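Galactose mutarotase-like protein (Clostridium acetobutylicum, PDB 3OS7) probably binds carbohydrate and interconverts the anomers of aldose sugars. Local coordinates at residues G26-L31 with V41-T46; T51-P56 with Y72-L77; Q126-V131 with E158-G163; F188-I193 with A264-A269; R274-M279 with K335-N340. All coordinates share one frame; numbering follows the deposited sequence. Where two conformers were deposited one is given.

Interaction 1 of 5, residues G26-L31 with V41-T46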
# COMPACT_ATOMS: atom_id res chain seq x y z
N GLY A 26 -21.34 2.56 -8.02
CA GLY A 26 -21.78 1.24 -7.54
C GLY A 26 -21.99 1.11 -6.05
O GLY A 26 -21.86 0.02 -5.50
N GLY A 27 -22.35 2.20 -5.39
CA GLY A 27 -22.55 2.20 -3.94
C GLY A 27 -21.32 2.51 -3.10
O GLY A 27 -21.43 2.69 -1.88
N TYR A 28 -20.15 2.59 -3.74
CA TYR A 28 -18.92 2.99 -3.05
C TYR A 28 -18.64 4.48 -3.26
O TYR A 28 -19.07 5.07 -4.25
CB TYR A 28 -17.72 2.21 -3.58
CG TYR A 28 -17.69 0.73 -3.27
CD1 TYR A 28 -18.33 -0.21 -4.10
CD2 TYR A 28 -16.99 0.25 -2.17
CE1 TYR A 28 -18.28 -1.58 -3.81
CE2 TYR A 28 -16.95 -1.10 -1.87
CZ TYR A 28 -17.60 -2.01 -2.70
OH TYR A 28 -17.52 -3.36 -2.39
N GLU A 29 -17.90 5.07 -2.33
CA GLU A 29 -17.40 6.42 -2.45
C GLU A 29 -15.96 6.47 -1.92
O GLU A 29 -15.65 5.83 -0.89
CB GLU A 29 -18.29 7.38 -1.65
CG GLU A 29 -17.86 8.83 -1.73
CD GLU A 29 -18.79 9.74 -0.93
OE1 GLU A 29 -20.01 9.46 -0.92
OE2 GLU A 29 -18.27 10.71 -0.32
N ALA A 30 -15.09 7.17 -2.64
CA ALA A 30 -13.69 7.34 -2.29
C ALA A 30 -13.28 8.82 -2.27
O ALA A 30 -13.93 9.68 -2.88
CB ALA A 30 -12.78 6.58 -3.22
N LEU A 31 -12.17 9.09 -1.61
CA LEU A 31 -11.61 10.44 -1.53
C LEU A 31 -10.11 10.32 -1.74
O LEU A 31 -9.46 9.59 -1.01
CB LEU A 31 -11.93 11.07 -0.17
CG LEU A 31 -11.33 12.45 0.09
CD1 LEU A 31 -11.81 13.46 -0.96
CD2 LEU A 31 -11.72 12.87 1.52
N VAL A 41 -7.64 8.30 0.94
CA VAL A 41 -7.79 8.30 2.39
C VAL A 41 -9.12 7.80 2.89
O VAL A 41 -9.29 7.56 4.08
CB VAL A 41 -7.54 9.70 2.99
CG1 VAL A 41 -6.11 10.11 2.72
CG2 VAL A 41 -8.56 10.77 2.50
N GLU A 42 -10.07 7.63 1.98
CA GLU A 42 -11.37 7.09 2.32
C GLU A 42 -11.91 6.19 1.21
O GLU A 42 -11.79 6.53 0.06
CB GLU A 42 -12.35 8.24 2.57
CG GLU A 42 -13.58 7.77 3.32
CD GLU A 42 -14.47 8.91 3.75
OE1 GLU A 42 -14.83 9.70 2.86
OE2 GLU A 42 -14.78 9.00 4.96
N LEU A 43 -12.45 5.04 1.59
CA LEU A 43 -13.20 4.15 0.69
C LEU A 43 -14.33 3.55 1.51
O LEU A 43 -14.08 2.82 2.48
CB LEU A 43 -12.34 3.03 0.16
CG LEU A 43 -13.09 2.02 -0.73
CD1 LEU A 43 -13.65 2.69 -2.03
CD2 LEU A 43 -12.23 0.82 -1.05
N LYS A 44 -15.56 3.93 1.20
CA LYS A 44 -16.68 3.49 2.02
C LYS A 44 -17.85 3.01 1.18
O LYS A 44 -17.92 3.30 -0.01
CB LYS A 44 -17.10 4.60 2.98
CG LYS A 44 -17.54 5.87 2.30
CD LYS A 44 -17.68 7.03 3.30
CE LYS A 44 -18.36 8.20 2.63
NZ LYS A 44 -18.75 9.26 3.60
N ASP A 45 -18.76 2.29 1.81
CA ASP A 45 -20.07 1.92 1.22
C ASP A 45 -21.08 2.39 2.25
O ASP A 45 -21.32 1.70 3.24
CB ASP A 45 -20.15 0.40 0.98
CG ASP A 45 -21.48 -0.07 0.29
OD1 ASP A 45 -22.56 0.48 0.58
OD2 ASP A 45 -21.44 -1.02 -0.54
N THR A 46 -21.64 3.57 2.05
CA THR A 46 -22.45 4.19 3.10
C THR A 46 -23.72 3.35 3.40
O THR A 46 -24.13 3.26 4.55
CB THR A 46 -22.81 5.66 2.77
OG1 THR A 46 -23.50 5.71 1.53
CG2 THR A 46 -21.55 6.51 2.68
O HOH W 1 -22.15 -1.48 -3.19
O HOH W 2 -20.92 4.98 -0.29
O HOH W 3 -23.89 3.24 -0.51
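Glu29 and Lys44 face each other as an antiparallel hydrogen-bonded pair, Glu29 N to Lys44 O at 2.9 Å and Lys44 N to Glu29 O at 2.8 Å, and the two strands run at 173°. Leu31 N adds a bond to Glu42 O and Val41 N one to Leu31 O, while Ala30 and Leu43 form the non-hydrogen-bonded pair between. Lys44 CG stands between its backbone N and carbonyl carbon (chi1 59°), 3.7 Å from Glu29 O. From there the extended chains of Glu29 and Lys44 run alongside each other in the same direction; OE2 of Glu29 stays 4.2 Å from NZ of Lys44. Leu31 CD2 meets Val41 CG2 at 3.9 Å. On the other face, Leu43 CD1 sits 4.1 Å from CD2 of Tyr28 and 4.2 Å from CB of Ala30. Tyr28 OH bonds to Ile338 N. At the Gly27 end, water 1 donates to both Gly26 O and Asp45 OD2. This is a beta hairpin, the third and fourth strands of a five-stranded antiparallel sheet in the galactose mutarotase-like fold.

Interaction 2 of 5, residues T51-P56 with Y72-L77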
# COMPACT_ATOMS: atom_id res chain seq x y z
N THR A 51 -16.64 1.50 6.31
CA THR A 51 -15.57 2.38 5.88
C THR A 51 -14.25 1.61 6.00
O THR A 51 -13.81 1.23 7.09
CB THR A 51 -15.53 3.75 6.60
OG1 THR A 51 -14.38 4.47 6.17
CG2 THR A 51 -15.51 3.61 8.10
N ILE A 52 -13.64 1.35 4.85
CA ILE A 52 -12.49 0.43 4.78
C ILE A 52 -11.16 1.03 5.24
O ILE A 52 -10.40 0.40 5.97
CB ILE A 52 -12.32 -0.09 3.36
CG1 ILE A 52 -13.54 -0.91 2.94
CG2 ILE A 52 -10.99 -0.89 3.22
CD1 ILE A 52 -13.48 -1.39 1.48
N LEU A 53 -10.84 2.21 4.75
CA LEU A 53 -9.51 2.80 4.92
C LEU A 53 -9.50 3.80 6.07
O LEU A 53 -10.43 4.59 6.24
CB LEU A 53 -9.03 3.54 3.65
CG LEU A 53 -8.84 2.66 2.41
CD1 LEU A 53 -8.67 3.48 1.12
CD2 LEU A 53 -7.69 1.64 2.64
N ARG A 54 -8.39 3.80 6.80
CA ARG A 54 -8.24 4.73 7.91
C ARG A 54 -8.08 6.14 7.37
O ARG A 54 -7.17 6.41 6.61
CB ARG A 54 -7.03 4.35 8.76
CG ARG A 54 -7.03 5.13 10.07
CD ARG A 54 -5.67 5.10 10.64
NE ARG A 54 -5.63 5.58 12.00
CZ ARG A 54 -4.58 6.15 12.57
NH1 ARG A 54 -3.44 6.31 11.90
NH2 ARG A 54 -4.66 6.52 13.84
N THR A 55 -8.98 7.03 7.79
CA THR A 55 -9.11 8.39 7.26
C THR A 55 -8.74 9.42 8.34
O THR A 55 -9.14 9.25 9.50
CB THR A 55 -10.57 8.68 6.83
OG1 THR A 55 -11.08 7.60 6.01
CG2 THR A 55 -10.72 10.03 6.08
N PRO A 56 -8.01 10.49 7.98
CA PRO A 56 -7.78 11.59 8.94
C PRO A 56 -9.05 12.12 9.58
O PRO A 56 -10.06 12.32 8.90
CB PRO A 56 -7.16 12.69 8.06
CG PRO A 56 -6.43 11.95 7.02
CD PRO A 56 -7.31 10.74 6.71
N TYR A 72 -2.39 6.52 7.12
CA TYR A 72 -3.72 6.67 6.58
C TYR A 72 -3.83 6.19 5.12
O TYR A 72 -2.90 6.30 4.32
CB TYR A 72 -4.14 8.14 6.58
CG TYR A 72 -4.23 8.71 7.98
CD1 TYR A 72 -5.35 8.45 8.78
CD2 TYR A 72 -3.21 9.50 8.49
CE1 TYR A 72 -5.44 8.97 10.10
CE2 TYR A 72 -3.30 10.04 9.77
CZ TYR A 72 -4.40 9.76 10.57
OH TYR A 72 -4.46 10.29 11.85
N GLY A 73 -5.00 5.69 4.80
CA GLY A 73 -5.38 5.42 3.40
C GLY A 73 -4.44 4.46 2.66
O GLY A 73 -4.05 3.40 3.20
N LEU A 74 -4.08 4.84 1.43
CA LEU A 74 -3.24 4.01 0.55
C LEU A 74 -1.95 4.78 0.18
O LEU A 74 -1.88 5.42 -0.88
CB LEU A 74 -4.02 3.62 -0.71
CG LEU A 74 -5.28 2.76 -0.53
CD1 LEU A 74 -5.98 2.52 -1.85
CD2 LEU A 74 -4.88 1.42 0.10
N PRO A 75 -0.96 4.76 1.06
CA PRO A 75 0.33 5.43 0.81
C PRO A 75 1.24 4.61 -0.08
O PRO A 75 1.70 3.55 0.30
CB PRO A 75 0.94 5.55 2.21
CG PRO A 75 -0.13 5.02 3.16
CD PRO A 75 -0.95 4.10 2.37
N VAL A 76 1.57 5.15 -1.26
CA VAL A 76 2.46 4.44 -2.17
C VAL A 76 3.94 4.61 -1.77
O VAL A 76 4.42 5.70 -1.51
CB VAL A 76 2.19 4.82 -3.63
CG1 VAL A 76 2.55 6.25 -3.90
CG2 VAL A 76 2.89 3.86 -4.59
N LEU A 77 4.67 3.49 -1.78
CA LEU A 77 6.04 3.46 -1.27
C LEU A 77 7.01 3.13 -2.39
O LEU A 77 6.76 2.22 -3.19
CB LEU A 77 6.18 2.39 -0.20
CG LEU A 77 5.15 2.39 0.92
CD1 LEU A 77 5.34 1.21 1.85
CD2 LEU A 77 5.24 3.75 1.71
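Tyr72 is held between Pro56 and Arg54, one on each face of its ring, in a layered stack that forms the partly exposed side of the contact. Pro56 CG lies 4.1 Å from the ring centroid and 14° off the normal, a CH-pi contact, while Pro56 CD touches the rim at Tyr72 CD1. Across the opposite face the guanidinium of Arg54 is stacked flat, its plane turned only 10° from the ring and its centre 4.5 Å from the ring centre, with NH1 displaced toward the rim. Arg54 CG stands anti to the backbone N (chi1 -168°), and the chain runs extended as far as NE; CG and CD pass beside the CD1-CE1 edge of the ring. NH1 also bonds to Val71 O, which would help fix the group's rotation, and Tyr297 makes a cation-pi contact with Arg54. The backbone is pinned at one point, Gly73 N to Arg54 O at 2.9 Å. Here the loop following strand 50-51 is tied to the approach to strand 76-77, against strand 178-189 of the mutarotase-like beta fold. In contrast to the stack, the buried end is apolar and close-packed: Leu53 CD2 meets Leu74 CD2 at 3.8 Å, the two side chains crossing at about a right angle. Thr55 turns its CB away from segment 72-77, its OG1 bonded to Val41 O.

Interaction 3 of 5, residues Q126-V131 with E158-G163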
# COMPACT_ATOMS: atom_id res chain seq x y z
N GLN A 126 -19.62 3.88 -18.52
CA GLN A 126 -20.56 2.86 -18.14
C GLN A 126 -21.03 3.27 -16.76
O GLN A 126 -21.50 4.40 -16.59
CB GLN A 126 -19.94 1.46 -18.21
CG GLN A 126 -19.07 1.26 -19.47
CD GLN A 126 -19.43 0.02 -20.28
OE1 GLN A 126 -18.56 -0.58 -20.93
NE2 GLN A 126 -20.70 -0.36 -20.28
N ASP A 127 -20.87 2.39 -15.78
CA ASP A 127 -21.19 2.72 -14.41
C ASP A 127 -19.95 2.67 -13.51
O ASP A 127 -20.03 2.24 -12.38
CB ASP A 127 -22.29 1.79 -13.88
CG ASP A 127 -23.62 1.93 -14.64
OD1 ASP A 127 -23.75 2.87 -15.46
OD2 ASP A 127 -24.53 1.09 -14.42
N LYS A 128 -18.81 3.13 -14.04
CA LYS A 128 -17.55 3.20 -13.29
C LYS A 128 -17.04 4.65 -13.19
O LYS A 128 -17.25 5.44 -14.11
CB LYS A 128 -16.48 2.41 -13.99
CG LYS A 128 -16.85 0.93 -14.20
CD LYS A 128 -15.86 0.21 -15.13
CE LYS A 128 -16.41 -1.16 -15.56
NZ LYS A 128 -16.69 -2.04 -14.38
N ALA A 129 -16.30 4.96 -12.12
CA ALA A 129 -15.66 6.25 -11.97
C ALA A 129 -14.17 6.02 -11.95
O ALA A 129 -13.68 5.23 -11.14
CB ALA A 129 -16.14 6.98 -10.70
N LEU A 130 -13.47 6.70 -12.85
CA LEU A 130 -12.03 6.58 -13.02
C LEU A 130 -11.33 7.89 -12.67
O LEU A 130 -11.67 8.97 -13.19
CB LEU A 130 -11.70 6.17 -14.46
CG LEU A 130 -10.23 6.06 -14.85
CD1 LEU A 130 -9.60 4.88 -14.16
CD2 LEU A 130 -10.03 5.92 -16.34
N VAL A 131 -10.36 7.80 -11.75
CA VAL A 131 -9.50 8.93 -11.40
C VAL A 131 -8.05 8.47 -11.45
O VAL A 131 -7.67 7.45 -10.85
CB VAL A 131 -9.82 9.45 -10.03
CG1 VAL A 131 -8.80 10.53 -9.63
CG2 VAL A 131 -11.24 10.01 -9.96
N GLU A 158 -10.09 2.85 -10.36
CA GLU A 158 -11.37 2.63 -10.99
C GLU A 158 -12.34 2.14 -9.93
O GLU A 158 -12.20 1.05 -9.37
CB GLU A 158 -11.25 1.62 -12.12
CG GLU A 158 -12.58 1.17 -12.69
CD GLU A 158 -12.46 -0.19 -13.39
OE1 GLU A 158 -11.84 -0.19 -14.47
OE2 GLU A 158 -12.94 -1.24 -12.83
N LEU A 159 -13.37 2.93 -9.69
CA LEU A 159 -14.40 2.55 -8.74
C LEU A 159 -15.65 2.04 -9.48
O LEU A 159 -16.06 2.62 -10.49
CB LEU A 159 -14.72 3.75 -7.87
CG LEU A 159 -15.50 3.58 -6.58
CD1 LEU A 159 -14.82 2.57 -5.63
CD2 LEU A 159 -15.65 4.98 -5.92
N SER A 160 -16.25 0.98 -8.96
CA SER A 160 -17.42 0.33 -9.56
C SER A 160 -18.14 -0.48 -8.50
O SER A 160 -17.72 -0.51 -7.33
CB SER A 160 -17.00 -0.58 -10.73
OG SER A 160 -16.42 -1.80 -10.26
N SER A 161 -19.19 -1.18 -8.92
CA SER A 161 -19.88 -2.08 -8.02
C SER A 161 -19.02 -3.22 -7.52
O SER A 161 -19.35 -3.86 -6.52
CB SER A 161 -21.16 -2.64 -8.65
OG SER A 161 -20.83 -3.56 -9.66
N LYS A 162 -17.91 -3.50 -8.20
CA LYS A 162 -16.94 -4.48 -7.75
C LYS A 162 -15.93 -3.93 -6.74
O LYS A 162 -15.00 -4.65 -6.33
CB LYS A 162 -16.18 -5.04 -8.95
CG LYS A 162 -17.08 -5.80 -9.93
CD LYS A 162 -16.34 -6.22 -11.19
CE LYS A 162 -16.08 -5.07 -12.14
NZ LYS A 162 -15.26 -5.53 -13.30
N GLY A 163 -16.09 -2.67 -6.36
CA GLY A 163 -15.19 -2.01 -5.42
C GLY A 163 -14.18 -1.12 -6.12
O GLY A 163 -14.44 -0.59 -7.20
O HOH W 4 -20.42 -0.38 -11.38
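Ala129 and Leu159 pair through two backbone hydrogen bonds, Ala129 N to Leu159 O at 2.9 Å and Leu159 N to Ala129 O at 2.7 Å, the second almost straight at 173°. Lys128 CA adds a CA-H...O contact to Leu159 O. Water 4 extends the ladder past the strand end, donating to Asp127 O and accepting from Ser161 N. The strands, antiparallel at 163°, are neighbours in the curved beta structure of the mutarotase-like fold, and 158-160 leads through a type I turn, Ser160 to Gly163, into strand 163-172. Within this turn Ser160 OG accepts from Lys162 N at 3.1 Å, an ST turn. Van der Waals contacts between carbon atoms come next: Lys128 CG rests 3.8 Å from Ser160 CB, and Leu130 CD1 lies 4.2 Å from Glu158 CB. Ala129 and Leu159 share the other face, where both pack on strand 18-25. Charged groups come near without pairing. Lys128 bends at its last torsion (chi4 -59°), leaving NZ 4.1 Å from Glu158 OE2 and 3.9 Å from NZ of Lys162. The Lys162 side chain also touches a crystal neighbour, and its place may owe something to the lattice.

Interaction 4 of 5, residues F188-I193 with A264-A269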
# COMPACT_ATOMS: atom_id res chain seq x y z
N PHE A 188 -5.90 0.18 7.37
CA PHE A 188 -7.27 -0.32 7.46
C PHE A 188 -7.92 -0.07 8.81
O PHE A 188 -7.31 -0.31 9.84
CB PHE A 188 -7.28 -1.82 7.18
CG PHE A 188 -6.95 -2.16 5.76
CD1 PHE A 188 -7.93 -2.15 4.80
CD2 PHE A 188 -5.65 -2.42 5.38
CE1 PHE A 188 -7.62 -2.43 3.47
CE2 PHE A 188 -5.35 -2.68 4.07
CZ PHE A 188 -6.35 -2.68 3.12
N ASN A 189 -9.19 0.32 8.76
CA ASN A 189 -9.99 0.44 9.96
C ASN A 189 -10.26 -0.95 10.55
O ASN A 189 -10.73 -1.83 9.85
CB ASN A 189 -11.32 1.12 9.64
CG ASN A 189 -11.18 2.59 9.34
OD1 ASN A 189 -10.45 3.32 10.03
ND2 ASN A 189 -11.90 3.05 8.32
N VAL A 190 -9.96 -1.13 11.84
CA VAL A 190 -10.32 -2.35 12.55
C VAL A 190 -10.91 -1.93 13.92
O VAL A 190 -10.17 -1.64 14.84
CB VAL A 190 -9.08 -3.27 12.76
CG1 VAL A 190 -9.49 -4.55 13.45
CG2 VAL A 190 -8.34 -3.57 11.44
N PRO A 191 -12.25 -1.89 14.05
CA PRO A 191 -13.28 -2.33 13.14
C PRO A 191 -13.56 -1.35 11.99
O PRO A 191 -13.22 -0.17 12.06
CB PRO A 191 -14.51 -2.41 14.06
CG PRO A 191 -14.34 -1.28 14.96
CD PRO A 191 -12.85 -1.27 15.26
N PHE A 192 -14.24 -1.86 10.98
CA PHE A 192 -14.60 -1.09 9.79
C PHE A 192 -16.10 -0.81 9.69
O PHE A 192 -16.57 -0.21 8.73
CB PHE A 192 -14.07 -1.79 8.55
CG PHE A 192 -14.49 -3.26 8.43
CD1 PHE A 192 -15.79 -3.59 8.12
CD2 PHE A 192 -13.57 -4.28 8.61
CE1 PHE A 192 -16.17 -4.91 7.99
CE2 PHE A 192 -13.96 -5.60 8.50
CZ PHE A 192 -15.25 -5.91 8.18
N ILE A 193 -16.86 -1.22 10.71
CA ILE A 193 -18.29 -0.97 10.75
C ILE A 193 -18.68 -0.52 12.16
O ILE A 193 -18.04 -0.91 13.14
CB ILE A 193 -19.08 -2.22 10.28
CG1 ILE A 193 -20.57 -1.92 10.14
CG2 ILE A 193 -18.84 -3.43 11.21
CD1 ILE A 193 -21.26 -2.80 9.11
N ALA A 264 -5.20 -10.38 1.27
CA ALA A 264 -5.64 -10.39 2.64
C ALA A 264 -7.12 -10.15 2.74
O ALA A 264 -7.76 -9.64 1.82
CB ALA A 264 -4.84 -9.33 3.49
N CYS A 265 -7.66 -10.50 3.90
CA CYS A 265 -8.99 -10.07 4.23
C CYS A 265 -9.15 -9.85 5.71
O CYS A 265 -8.37 -10.37 6.50
CB CYS A 265 -10.07 -11.02 3.70
SG CYS A 265 -10.21 -12.60 4.55
N ILE A 266 -10.14 -9.04 6.04
CA ILE A 266 -10.48 -8.71 7.43
C ILE A 266 -11.95 -9.10 7.58
O ILE A 266 -12.81 -8.57 6.88
CB ILE A 266 -10.31 -7.23 7.76
CG1 ILE A 266 -8.93 -6.72 7.33
CG2 ILE A 266 -10.58 -6.97 9.27
CD1 ILE A 266 -8.75 -5.16 7.51
N GLU A 267 -12.21 -10.06 8.46
CA GLU A 267 -13.54 -10.65 8.67
C GLU A 267 -14.08 -10.18 10.01
O GLU A 267 -13.40 -10.29 11.03
CB GLU A 267 -13.48 -12.18 8.67
CG GLU A 267 -13.23 -12.79 7.28
CD GLU A 267 -13.18 -14.29 7.26
OE1 GLU A 267 -13.35 -14.93 8.33
OE2 GLU A 267 -13.00 -14.84 6.16
N ASP A 268 -15.30 -9.67 9.97
CA ASP A 268 -16.10 -9.39 11.17
C ASP A 268 -17.35 -10.27 11.11
O ASP A 268 -18.39 -9.90 10.55
CB ASP A 268 -16.45 -7.91 11.23
CG ASP A 268 -17.06 -7.52 12.54
OD1 ASP A 268 -17.60 -8.43 13.23
OD2 ASP A 268 -17.00 -6.30 12.87
N ALA A 269 -17.21 -11.47 11.67
CA ALA A 269 -18.28 -12.45 11.70
C ALA A 269 -19.53 -11.88 12.39
O ALA A 269 -20.64 -12.12 11.94
CB ALA A 269 -17.79 -13.81 12.39
O HOH W 5 -15.48 -4.56 11.36
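Ile266 is the main bump of this contact, pushing its two branches against different residues of segment 188-193. Its CD1 fits the corner formed by Phe188 and Val190, 3.7 Å from CB of Phe188 and 4.3 Å from CG2 of Val190; it touches the root of the phenyl ring, at CG and CD1, obliquely. Its other branch, CG2, lies in the plane of the Phe192 ring, at the edge, 3.7 Å from CE2, where the side chains of Phe192 and Ile266 run antiparallel past one another. Phe192 CG stands between the backbone N and the carbonyl carbon (chi1 53°), and the tip of the ring meets strand 263-268: CE2 lies 3.6 Å from Ile266 O, and CZ lies 3.8 Å from Asp268 CB. The edge of Phe192 thus fits along the strand from Ile266 to Asp268. The contact brings the end of strand 178-189, with the loop after it, over strand 263-268 in the beta fold of the mutarotase family; a cis peptide precedes Pro191 in that loop. No direct hydrogen bond joins the segments. Instead water 5 sits over the centre of the Phe192 ring, accepting from Phe192 N and donating to Asp268 OD2 at 2.8 Å. Ser196 OG also bonds to OD2, while Ser270 OG bonds to OD1 of Asp268.

Interaction 5 of 5, residues R274-M279 with K335-N340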
# COMPACT_ATOMS: atom_id res chain seq x y z
N ARG A 274 -16.93 -9.15 5.25
CA ARG A 274 -15.50 -9.33 5.02
C ARG A 274 -15.01 -8.18 4.14
O ARG A 274 -15.65 -7.88 3.13
CB ARG A 274 -15.27 -10.66 4.29
CG ARG A 274 -13.85 -10.91 3.97
CD ARG A 274 -13.65 -12.15 3.15
NE ARG A 274 -14.04 -13.33 3.88
CZ ARG A 274 -15.08 -14.09 3.62
NH1 ARG A 274 -15.90 -13.80 2.62
NH2 ARG A 274 -15.34 -15.15 4.41
N VAL A 275 -13.90 -7.55 4.52
CA VAL A 275 -13.18 -6.61 3.66
C VAL A 275 -12.06 -7.37 2.97
O VAL A 275 -11.32 -8.10 3.62
CB VAL A 275 -12.60 -5.41 4.45
CG1 VAL A 275 -11.62 -4.62 3.57
CG2 VAL A 275 -13.77 -4.50 4.95
N VAL A 276 -12.01 -7.27 1.65
CA VAL A 276 -11.03 -8.03 0.87
C VAL A 276 -10.03 -7.10 0.19
O VAL A 276 -10.42 -6.11 -0.46
CB VAL A 276 -11.73 -8.89 -0.22
CG1 VAL A 276 -10.69 -9.71 -0.99
CG2 VAL A 276 -12.80 -9.82 0.39
N TYR A 277 -8.75 -7.45 0.30
CA TYR A 277 -7.65 -6.72 -0.31
C TYR A 277 -6.89 -7.72 -1.19
O TYR A 277 -6.01 -8.45 -0.73
CB TYR A 277 -6.74 -6.16 0.79
CG TYR A 277 -5.63 -5.21 0.39
CD1 TYR A 277 -5.61 -4.54 -0.83
CD2 TYR A 277 -4.58 -4.94 1.30
CE1 TYR A 277 -4.60 -3.62 -1.11
CE2 TYR A 277 -3.58 -4.05 0.99
CZ TYR A 277 -3.58 -3.40 -0.21
OH TYR A 277 -2.58 -2.48 -0.50
N GLU A 278 -7.28 -7.77 -2.45
CA GLU A 278 -6.71 -8.70 -3.42
C GLU A 278 -5.51 -8.05 -4.13
O GLU A 278 -5.56 -6.90 -4.55
CB GLU A 278 -7.79 -9.12 -4.43
CG GLU A 278 -7.39 -10.19 -5.39
CD GLU A 278 -8.57 -10.80 -6.18
OE1 GLU A 278 -9.74 -10.36 -6.04
OE2 GLU A 278 -8.30 -11.76 -6.93
N MSE A 279 -4.44 -8.80 -4.24
CA MSE A 279 -3.19 -8.30 -4.79
C MSE A 279 -2.75 -9.16 -5.96
O MSE A 279 -2.81 -10.38 -5.89
CB MSE A 279 -2.10 -8.37 -3.72
CG MSE A 279 -2.45 -7.72 -2.44
SE MSE A 279 -1.37 -8.34 -0.95
CE MSE A 279 -2.48 -7.52 0.35
N LYS A 335 -7.16 -4.81 -5.57
CA LYS A 335 -8.58 -4.55 -5.50
C LYS A 335 -9.03 -4.53 -4.06
O LYS A 335 -8.56 -5.32 -3.26
CB LYS A 335 -9.36 -5.61 -6.28
CG LYS A 335 -9.09 -5.59 -7.76
CD LYS A 335 -9.81 -6.73 -8.47
CE LYS A 335 -9.43 -6.77 -9.95
NZ LYS A 335 -10.14 -7.86 -10.68
N LEU A 336 -9.92 -3.61 -3.73
CA LEU A 336 -10.50 -3.55 -2.39
C LEU A 336 -12.02 -3.59 -2.56
O LEU A 336 -12.58 -2.81 -3.32
CB LEU A 336 -10.10 -2.24 -1.72
CG LEU A 336 -8.71 -2.15 -1.15
CD1 LEU A 336 -8.42 -0.68 -0.72
CD2 LEU A 336 -8.59 -3.08 0.06
N TYR A 337 -12.67 -4.48 -1.83
CA TYR A 337 -14.13 -4.63 -1.90
C TYR A 337 -14.67 -5.25 -0.63
O TYR A 337 -13.92 -5.77 0.20
CB TYR A 337 -14.55 -5.49 -3.12
CG TYR A 337 -13.82 -6.80 -3.34
CD1 TYR A 337 -12.62 -6.82 -4.02
CD2 TYR A 337 -14.38 -8.03 -2.94
CE1 TYR A 337 -11.94 -8.02 -4.26
CE2 TYR A 337 -13.73 -9.22 -3.19
CZ TYR A 337 -12.50 -9.21 -3.84
OH TYR A 337 -11.81 -10.37 -4.12
N ILE A 338 -15.98 -5.21 -0.50
CA ILE A 338 -16.69 -5.73 0.66
C ILE A 338 -17.56 -6.88 0.18
O ILE A 338 -18.17 -6.81 -0.90
CB ILE A 338 -17.60 -4.63 1.28
CG1 ILE A 338 -16.80 -3.38 1.60
CG2 ILE A 338 -18.35 -5.16 2.53
CD1 ILE A 338 -17.65 -2.09 1.72
N GLU A 339 -17.66 -7.94 0.98
CA GLU A 339 -18.57 -9.03 0.62
C GLU A 339 -19.21 -9.63 1.85
O GLU A 339 -18.72 -9.44 2.99
CB GLU A 339 -17.87 -10.08 -0.26
CG GLU A 339 -16.74 -10.76 0.41
CD GLU A 339 -15.96 -11.75 -0.46
OE1 GLU A 339 -15.92 -11.64 -1.70
OE2 GLU A 339 -15.34 -12.64 0.15
N ASN A 340 -20.34 -10.30 1.63
CA ASN A 340 -21.04 -11.01 2.70
C ASN A 340 -20.29 -12.26 3.03
O ASN A 340 -19.68 -12.84 2.15
CB ASN A 340 -22.46 -11.40 2.27
CG ASN A 340 -23.33 -10.21 2.03
OD1 ASN A 340 -23.09 -9.13 2.58
ND2 ASN A 340 -24.36 -10.38 1.19
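Val276 lies under the ring of Tyr337, its CB 3.8 Å from the ring centroid and 19° off the normal, a CH-pi contact displaced toward the rim. Tyr337 CG is set between the backbone N and the carbonyl carbon (chi1 48°), and the ring lies over Val276; its OH donates to Glu278 OE1 at 2.8 Å, approaching from above the carboxylate plane. Glu339 adopts the same first torsion (chi1 63°), and its OE2 forms a salt bridge with Arg274 NH1 at 2.8 Å, met on the anti side and somewhat out of the carboxylate plane, guanidinium and carboxylate planes almost perpendicular. Arg274 bends at chi3, and its NE pairs with Glu267. On the opposite face Leu336 CD2 presses on Tyr277 CD1 at 3.4 Å, and Tyr277 OH bonds to Ser186. Six backbone bonds join the strands at Arg274-Glu339, Val276-Tyr337 and Glu278-Lys335. Strand 273-279 is flanked by 263-268 and 329-340, and the latter pairs onward with 163-172, while Val275 and Ile338 touch Ile52.

How the interactions relate
Interactions 1, 3 and 5 are backbone ladders between antiparallel strands, whereas interaction 4 has no direct hydrogen bond and interaction 2 has one. Interaction 4 is the buried contact, its core aliphatic and aromatic. Interactions 1 and 2 are partly buried, interaction 2 lying nearest the chain centre; interaction 3, the farthest from it, has charged chains that never quite pair, and interaction 5 mixes a buried apolar face with a salt-bridged one. Interactions 4 and 5 share neighbouring strands, joined by Ile266 O to Val275 N. Tyr28 of interaction 1 touches both 3 and 5. Segment 51-56 is bonded to Leu43 of interaction 1 and also to segment 188-193 of interaction 4.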